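Local atomic coordinates of sialidase B (Streptococcus pneumoniae serotype 4, PDB entry 4XJW), a protein that cleaves terminal sialic acids from oligosaccharides, glycoproteins and glycolipids, acting as an intramolecular trans-sialidase. Residues N338-D342 / F343-V347; I650-E653 / I654-T658. The protein carries 1 engineered substitution. All coordinates share one frame; numbering follows the deposited sequence.

Contact 1. Residues N338-D342 / F343-V347; sequences NGDND and FRYTV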
# COMPACT_ATOMS: atom_id res chain seq x y z
N ASN A 338 19.80 1.84 30.21
CA ASN A 338 20.54 3.01 29.76
C ASN A 338 21.85 3.17 30.53
O ASN A 338 21.86 3.10 31.76
CB ASN A 338 19.69 4.27 29.87
CG ASN A 338 20.27 5.43 29.07
OD1 ASN A 338 21.10 5.24 28.18
ND2 ASN A 338 19.81 6.63 29.37
N GLY A 339 22.94 3.37 29.81
CA GLY A 339 24.25 3.45 30.43
C GLY A 339 25.09 2.19 30.23
O GLY A 339 26.31 2.27 30.13
N ASP A 340 24.42 1.04 30.17
CA ASP A 340 25.10 -0.23 29.92
C ASP A 340 25.41 -0.39 28.43
O ASP A 340 24.66 0.09 27.58
CB ASP A 340 24.22 -1.40 30.38
CG ASP A 340 23.94 -1.39 31.87
OD1 ASP A 340 24.32 -0.41 32.55
OD2 ASP A 340 23.32 -2.37 32.36
N ASN A 341 26.51 -1.08 28.12
CA ASN A 341 26.83 -1.40 26.73
C ASN A 341 26.45 -2.84 26.38
O ASN A 341 26.58 -3.26 25.23
CB ASN A 341 28.31 -1.16 26.43
CG ASN A 341 28.61 0.29 26.11
OD1 ASN A 341 27.76 1.01 25.59
ND2 ASN A 341 29.83 0.73 26.42
N ASP A 342 25.99 -3.58 27.38
CA ASP A 342 25.55 -4.96 27.18
C ASP A 342 24.11 -5.14 27.66
O ASP A 342 23.54 -4.26 28.31
CB ASP A 342 26.49 -5.92 27.92
CG ASP A 342 26.85 -5.43 29.31
OD1 ASP A 342 26.66 -4.23 29.59
OD2 ASP A 342 27.34 -6.25 30.12
N PHE A 343 23.53 -6.29 27.33
CA PHE A 343 22.19 -6.62 27.77
C PHE A 343 22.25 -7.45 29.05
O PHE A 343 22.45 -8.66 29.01
CB PHE A 343 21.44 -7.38 26.67
CG PHE A 343 20.98 -6.50 25.55
CD1 PHE A 343 21.89 -5.99 24.63
CD2 PHE A 343 19.64 -6.15 25.43
CE1 PHE A 343 21.47 -5.17 23.60
CE2 PHE A 343 19.21 -5.33 24.41
CZ PHE A 343 20.12 -4.84 23.49
N ARG A 344 22.08 -6.78 30.18
CA ARG A 344 22.28 -7.41 31.48
C ARG A 344 20.97 -7.82 32.16
O ARG A 344 20.96 -8.24 33.33
CB ARG A 344 23.11 -6.49 32.39
CG ARG A 344 24.50 -6.20 31.81
CD ARG A 344 25.26 -5.11 32.57
NE ARG A 344 25.73 -5.55 33.89
CZ ARG A 344 26.93 -6.09 34.12
NH1 ARG A 344 27.79 -6.26 33.13
NH2 ARG A 344 27.26 -6.46 35.35
N TYR A 345 19.86 -7.72 31.42
CA TYR A 345 18.54 -7.98 31.98
C TYR A 345 17.67 -8.89 31.09
O TYR A 345 17.88 -8.98 29.88
CB TYR A 345 17.80 -6.67 32.25
CG TYR A 345 18.53 -5.74 33.19
CD1 TYR A 345 19.49 -4.86 32.72
CD2 TYR A 345 18.26 -5.75 34.55
CE1 TYR A 345 20.17 -4.01 33.58
CE2 TYR A 345 18.93 -4.91 35.42
CZ TYR A 345 19.88 -4.04 34.92
OH TYR A 345 20.55 -3.20 35.79
N THR A 346 16.72 -9.57 31.72
CA THR A 346 15.70 -10.33 31.01
C THR A 346 14.34 -10.04 31.61
O THR A 346 14.23 -9.63 32.78
CB THR A 346 15.93 -11.86 31.09
OG1 THR A 346 16.12 -12.26 32.46
CG2 THR A 346 17.14 -12.26 30.27
N VAL A 347 13.30 -10.22 30.81
CA VAL A 347 11.93 -10.11 31.29
C VAL A 347 11.47 -11.52 31.64
O VAL A 347 11.39 -12.38 30.76
CB VAL A 347 10.98 -9.52 30.24
CG1 VAL A 347 9.63 -9.26 30.84
CG2 VAL A 347 11.54 -8.22 29.67
O HOH W 1 21.92 -3.67 30.46
O HOH W 2 22.77 -2.24 34.87
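Asp-340 OD2 accepts hydrogen bonds from two water molecules and has Arg-344 CD lying 3.4 Å alongside, a good example of how a β-hairpin connection can be organised round one carboxylate oxygen. The loop joins strands 330-337 and 345-347, antiparallel neighbours in the sheet inserted into the catalytic β-propeller. Water 1 donates to Asp-340 OD2 at 2.7 Å and to Asp-342 O, while accepting from Arg-344 N at 3.1 Å, so both of its protons and a lone pair are engaged and the turn is bridged from within. Water 2 also donates to Asp-340 OD2, at 2.6 Å, and links it to Tyr-345 OH at 2.6 Å. The arginine's charge is directed to a different acid. Its chain runs out extended and then bends at CG-CD (chi3 72°), which swings the guanidinium over to Asp-342, whose own CG is wedged between the backbone N and the carbonyl carbon. Arg-344 NH1 then donates to Asp-342 OD2 at 3.0 Å with an N-H···O angle of 155°. This salt bridge uses the syn lone pair and lies near the guanidinium plane, although the carboxylate itself is tilted against that plane. Asp-340 OD2 stays 4.3 Å from Arg-344 NE, opposite charges beyond salt-bridge distance that may still add to the favourable electrostatics around the guanidinium. Phe-343 turns the other way, onto Thr-416 and Pro-417, while the Tyr-345 ring meets Phe-413 edge-to-face. Across the turn, Asp-340 OD2 lies at the edge of the Tyr-345 ring, 3.8 Å from Tyr-345 CE1, with carboxylate and ring planes only 17° apart.

Contact 2. Residues I650-E653 / I654-T658; sequences IDLE and INDLT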
# COMPACT_ATOMS: atom_id res chain seq x y z
N ILE A 650 -11.46 -3.30 -5.69
CA ILE A 650 -12.42 -3.58 -6.76
C ILE A 650 -13.17 -4.89 -6.49
O ILE A 650 -12.68 -5.75 -5.75
CB ILE A 650 -11.77 -3.63 -8.15
CG1 ILE A 650 -10.69 -4.72 -8.20
CG2 ILE A 650 -11.18 -2.27 -8.53
CD1 ILE A 650 -10.14 -4.99 -9.58
N ASP A 651 -14.33 -5.03 -7.13
CA ASP A 651 -15.15 -6.24 -7.04
C ASP A 651 -15.23 -6.87 -8.43
O ASP A 651 -15.58 -6.19 -9.40
CB ASP A 651 -16.56 -5.86 -6.55
CG ASP A 651 -17.49 -7.05 -6.45
OD1 ASP A 651 -18.03 -7.48 -7.50
OD2 ASP A 651 -17.71 -7.54 -5.32
N LEU A 652 -14.90 -8.15 -8.53
CA LEU A 652 -14.96 -8.85 -9.81
C LEU A 652 -15.83 -10.10 -9.70
O LEU A 652 -15.97 -10.69 -8.62
CB LEU A 652 -13.57 -9.23 -10.28
CG LEU A 652 -12.64 -8.06 -10.63
CD1 LEU A 652 -11.20 -8.55 -10.79
CD2 LEU A 652 -13.13 -7.36 -11.88
N GLU A 653 -16.41 -10.51 -10.82
CA GLU A 653 -17.14 -11.77 -10.91
C GLU A 653 -16.35 -12.77 -11.75
O GLU A 653 -15.55 -12.37 -12.60
CB GLU A 653 -18.52 -11.54 -11.51
CG GLU A 653 -19.40 -10.64 -10.68
CD GLU A 653 -20.80 -10.52 -11.23
OE1 GLU A 653 -21.62 -11.44 -10.99
OE2 GLU A 653 -21.08 -9.52 -11.92
N ILE A 654 -16.59 -14.06 -11.55
CA ILE A 654 -15.84 -15.08 -12.28
C ILE A 654 -16.01 -14.92 -13.79
O ILE A 654 -15.06 -15.05 -14.55
CB ILE A 654 -16.20 -16.51 -11.84
CG1 ILE A 654 -15.79 -16.72 -10.40
CG2 ILE A 654 -15.51 -17.53 -12.73
CD1 ILE A 654 -14.30 -16.47 -10.16
N ASN A 655 -17.23 -14.59 -14.21
CA ASN A 655 -17.48 -14.36 -15.63
C ASN A 655 -16.63 -13.22 -16.21
O ASN A 655 -16.33 -13.22 -17.41
CB ASN A 655 -18.97 -14.16 -15.91
CG ASN A 655 -19.76 -15.46 -15.82
OD1 ASN A 655 -19.19 -16.55 -15.71
ND2 ASN A 655 -21.08 -15.35 -15.87
N ASP A 656 -16.22 -12.26 -15.38
CA ASP A 656 -15.35 -11.19 -15.86
C ASP A 656 -13.97 -11.74 -16.18
O ASP A 656 -13.25 -11.22 -17.04
CB ASP A 656 -15.18 -10.09 -14.82
CG ASP A 656 -16.47 -9.38 -14.50
OD1 ASP A 656 -17.24 -9.09 -15.45
OD2 ASP A 656 -16.73 -9.12 -13.30
N LEU A 657 -13.60 -12.81 -15.48
CA LEU A 657 -12.24 -13.32 -15.56
C LEU A 657 -12.07 -14.30 -16.70
O LEU A 657 -10.98 -14.46 -17.24
CB LEU A 657 -11.83 -13.97 -14.24
CG LEU A 657 -12.07 -13.19 -12.95
CD1 LEU A 657 -11.40 -13.86 -11.79
CD2 LEU A 657 -11.58 -11.74 -13.10
N THR A 658 -13.16 -14.96 -17.07
CA THR A 658 -13.10 -16.04 -18.04
C THR A 658 -13.63 -15.61 -19.40
O THR A 658 -13.31 -16.21 -20.42
CB THR A 658 -13.89 -17.26 -17.53
OG1 THR A 658 -15.25 -16.87 -17.27
CG2 THR A 658 -13.29 -17.78 -16.24
O HOH W 3 -19.07 -7.81 -12.64
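Glu-653 and Asp-656 exchange bonds where the last strand passes into a short, weakly bonded helical turn. Glu-653 N donates to Asp-656 OD2 (2.9 Å, 162°), reaching it on the anti side, tilted somewhat out of the carboxylate plane, and Asp-656 N returns a more bent bond to Glu-653 O at 2.9 Å. The first corresponds to one half of a capping box: a side chain three residues on takes up the N-H at the start of the turn. Asp-656 is placed for this by chi1 -64°, CG beside its backbone N. Water 3, placed to donate to Glu-653 OE2 at 2.7 Å and Asp-656 OD2 at 2.8 Å, may offset the closeness of the two acids, although it has fewer protons than acceptors in reach. Lys-100 NZ adds a long, weak ion pair to Asp-656 OD2. Ile-654 O is satisfied twice, by Leu-657 N at 2.8 Å and Thr-658 OG1 at 3.3 Å, from opposite faces of the carbonyl plane. Leu-652 CD1 meets Leu-657 CD2 at 4.0 Å, their side chains crossing at about a right angle. Both leucines rest on Leu-586 of strand 584-592 and Tyr-604 of strand 597-605, while Ile-654 packs on Ile-626 of strand 626-631, antiparallel to strand 647-652.

The chain first builds its N-terminal lectin-like domain, then enters the β-propeller. Contact 1 comes within an inserted sheet, where residues 338-347 close the turn between strands 330-337 and 345-347. The chain then returns to the propeller, whose last sheet ends with strand 647-652; contact 2 lies where that strand gives way to the helical turn that ends the protein. The two lie in series, neither nested nor crossed, on opposite sides of the chain's centre, with centres 56 Å apart and nearest atoms about 42 Å. Contact 1 joins neighbouring strands of one sheet; contact 2 seats the C terminus against strands from two sheets.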